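Local coordinates for cyanate lyase C-terminal domain-containing protein (Tetranychus urticae, PDB 5UK3) that catalyses, as a cyanase, the bicarbonate-dependent breakdown of cyanate to ammonia and carbon dioxide, at the interface of chains A and B. Coordinates in Å, arbitrary orientation; residue numbers count along the deposited sequence, not the author numbering. Chains: chain A/B, Uncharacterized protein.

The interface of chains A and B. Residues chain A 35-36, 46-47, 50, 134; chain B 115, 119.
The C-terminal end of the long helix 96-120 of chain B lodges B:Ile115 and B:Glu119, one turn apart, between the N-terminal helical domain of chain A and strand 130-136 of its C-terminal cyanate lyase domain. On the chain A side, helices 35-42 and 46-53 belong to the N-terminal domain, whose helix-turn-helix type fold is related to DNA-binding modules. The chains are copies of one protein, and their two-fold symmetric interface repeats this patch with the chains exchanged, so an apolar side chain and a salt bridge join each helical domain to the partner's long helix.

B:Ile115 is the apolar plug, and its two branches part. The CG2 methyl leans toward the strand and meets CG1 of A:Val134 at 3.5 Å, the two side chains running antiparallel, flank to flank. CG1 of B:Ile115 lies anti to its own carbonyl carbon (chi1 -70°), which points the longer branch at helix 46-53. There its CD1 methyl lies 3.8 Å from CG2 of A:Val47, the side chains nearly perpendicular, and also touches CD of A:Lys46. A:Tyr35 closes the far side more loosely: CG1 of B:Ile115 approaches one ring face near the CD2 rim, and the CG2 methyl of A:Thr50 sits over the edge of that same face. OG1 of A:Thr50, hydrogen-bonded to the carbonyl O of A:Lys46 at 2.7 Å, also lies against the CD1 methyl of B:Ile115, 3.7 Å away.

Beside this plug, A:Lys46 and B:Glu119 converge head-on. A turn at chi3 of the lysine (-65°) helps bring NZ between the glutamate and the strand. Their salt bridge, which is also a hydrogen bond, joins the ammonium NZ of A:Lys46 to carboxylate OE2 of B:Glu119 at 2.8 Å, on the syn side and 23° out of the carboxylate plane. The same nitrogen ties the helical domain to the strand of its own chain: NZ of A:Lys46 donates to the backbone O of A:Val134 at 2.9 Å.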
ATOM      1  N   TYR A  35      -6.799  23.883  28.260  1.00108.40           N
ATOM      2  CA  TYR A  35      -6.430  22.541  28.727  1.00104.82           C
ATOM      3  C   TYR A  35      -5.575  22.641  29.991  1.00104.68           C
ATOM      4  O   TYR A  35      -5.784  21.899  30.938  1.00105.47           O
ATOM      5  CB  TYR A  35      -5.685  21.737  27.643  1.00101.15           C
ATOM      6  CG  TYR A  35      -6.502  21.373  26.418  1.00 97.77           C
ATOM      7  CD1 TYR A  35      -7.496  20.404  26.470  1.00 96.11           C
ATOM      8  CD2 TYR A  35      -6.273  21.996  25.206  1.00 96.09           C
ATOM      9  CE1 TYR A  35      -8.245  20.079  25.344  1.00 97.54           C
ATOM     10  CE2 TYR A  35      -7.019  21.695  24.080  1.00 97.62           C
ATOM     11  CZ  TYR A  35      -8.005  20.734  24.144  1.00 97.64           C
ATOM     12  OH  TYR A  35      -8.740  20.435  22.996  1.00101.48           O
ATOM     13  N   GLN A  36      -4.630  23.574  29.997  1.00107.07           N
ATOM     14  CA  GLN A  36      -3.844  23.896  31.196  1.00111.40           C
ATOM     15  C   GLN A  36      -4.729  24.109  32.430  1.00112.97           C
ATOM     16  O   GLN A  36      -4.501  23.505  33.490  1.00117.00           O
ATOM     17  CB  GLN A  36      -3.010  25.160  30.928  1.00114.18           C
ATOM     18  CG  GLN A  36      -2.116  25.625  32.061  1.00117.25           C
ATOM     19  CD  GLN A  36      -0.989  24.662  32.301  1.00120.87           C
ATOM     20  OE1 GLN A  36       0.085  24.785  31.693  1.00129.93           O
ATOM     21  NE2 GLN A  36      -1.203  23.704  33.209  1.00119.84           N
ATOM     22  N   LYS A  46      -1.746  17.300  32.109  1.00 99.11           N
ATOM     23  CA  LYS A  46      -2.457  18.053  31.067  1.00 95.12           C
ATOM     24  C   LYS A  46      -2.690  17.258  29.788  1.00 94.34           C
ATOM     25  O   LYS A  46      -3.795  17.274  29.245  1.00 90.24           O
ATOM     26  CB  LYS A  46      -1.671  19.314  30.729  1.00 97.39           C
ATOM     27  CG  LYS A  46      -2.442  20.333  29.916  1.00 95.53           C
ATOM     28  CD  LYS A  46      -1.539  21.010  28.893  1.00 98.43           C
ATOM     29  CE  LYS A  46      -0.442  21.832  29.527  1.00102.97           C
ATOM     30  NZ  LYS A  46       0.437  22.343  28.451  1.00104.37           N
ATOM     31  N   VAL A  47      -1.631  16.610  29.287  1.00 97.04           N
ATOM     32  CA  VAL A  47      -1.702  15.861  28.024  1.00 97.26           C
ATOM     33  C   VAL A  47      -2.620  14.658  28.147  1.00 99.79           C
ATOM     34  O   VAL A  47      -3.405  14.386  27.242  1.00103.77           O
ATOM     35  CB  VAL A  47      -0.323  15.391  27.540  1.00 97.51           C
ATOM     36  CG1 VAL A  47      -0.440  14.456  26.344  1.00 98.41           C
ATOM     37  CG2 VAL A  47       0.530  16.586  27.146  1.00 99.47           C
ATOM     38  N   THR A  50      -6.236  15.870  28.237  1.00 91.36           N
ATOM     39  CA  THR A  50      -6.603  16.242  26.897  1.00 90.55           C
ATOM     40  C   THR A  50      -6.972  14.994  26.093  1.00 89.71           C
ATOM     41  O   THR A  50      -7.984  14.966  25.414  1.00 89.46           O
ATOM     42  CB  THR A  50      -5.475  17.029  26.232  1.00 91.98           C
ATOM     43  OG1 THR A  50      -5.155  18.169  27.029  1.00 96.63           O
ATOM     44  CG2 THR A  50      -5.882  17.521  24.867  1.00 92.82           C
ATOM     45  N   VAL A 134       3.954  19.112  27.720  1.00 91.39           N
ATOM     46  CA  VAL A 134       4.275  20.036  26.614  1.00 87.14           C
ATOM     47  C   VAL A 134       4.093  21.464  27.055  1.00 90.72           C
ATOM     48  O   VAL A 134       3.160  21.775  27.761  1.00 93.37           O
ATOM     49  CB  VAL A 134       3.486  19.701  25.349  1.00 83.21           C
ATOM     50  CG1 VAL A 134       2.018  19.861  25.576  1.00 86.55           C
ATOM     51  CG2 VAL A 134       3.918  20.553  24.182  1.00 82.16           C
TER
ATOM     52  N   ILE B 115      -3.247  21.152  22.142  1.00 84.91           N
ATOM     53  CA  ILE B 115      -2.534  21.934  23.140  1.00 83.74           C
ATOM     54  C   ILE B 115      -1.655  22.952  22.460  1.00 82.07           C
ATOM     55  O   ILE B 115      -1.645  24.105  22.859  1.00 81.42           O
ATOM     56  CB  ILE B 115      -1.693  21.056  24.058  1.00 81.67           C
ATOM     57  CG1 ILE B 115      -2.606  20.233  24.967  1.00 83.34           C
ATOM     58  CG2 ILE B 115      -0.791  21.916  24.924  1.00 84.39           C
ATOM     59  CD1 ILE B 115      -1.929  19.011  25.541  1.00 82.06           C
ATOM     60  N   GLU B 119      -1.936  27.026  22.893  1.00 89.51           N
ATOM     61  CA  GLU B 119      -0.873  27.713  23.616  1.00 93.90           C
ATOM     62  C   GLU B 119       0.131  28.457  22.740  1.00 93.22           C
ATOM     63  O   GLU B 119       0.814  29.347  23.236  1.00106.97           O
ATOM     64  CB  GLU B 119      -0.116  26.725  24.514  1.00 94.57           C
ATOM     65  CG  GLU B 119      -1.002  26.008  25.524  1.00 95.51           C
ATOM     66  CD  GLU B 119      -0.234  25.174  26.543  1.00 96.50           C
ATOM     67  OE1 GLU B 119       1.025  25.167  26.523  1.00 99.39           O
ATOM     68  OE2 GLU B 119      -0.902  24.536  27.402  1.00 96.73           O
TER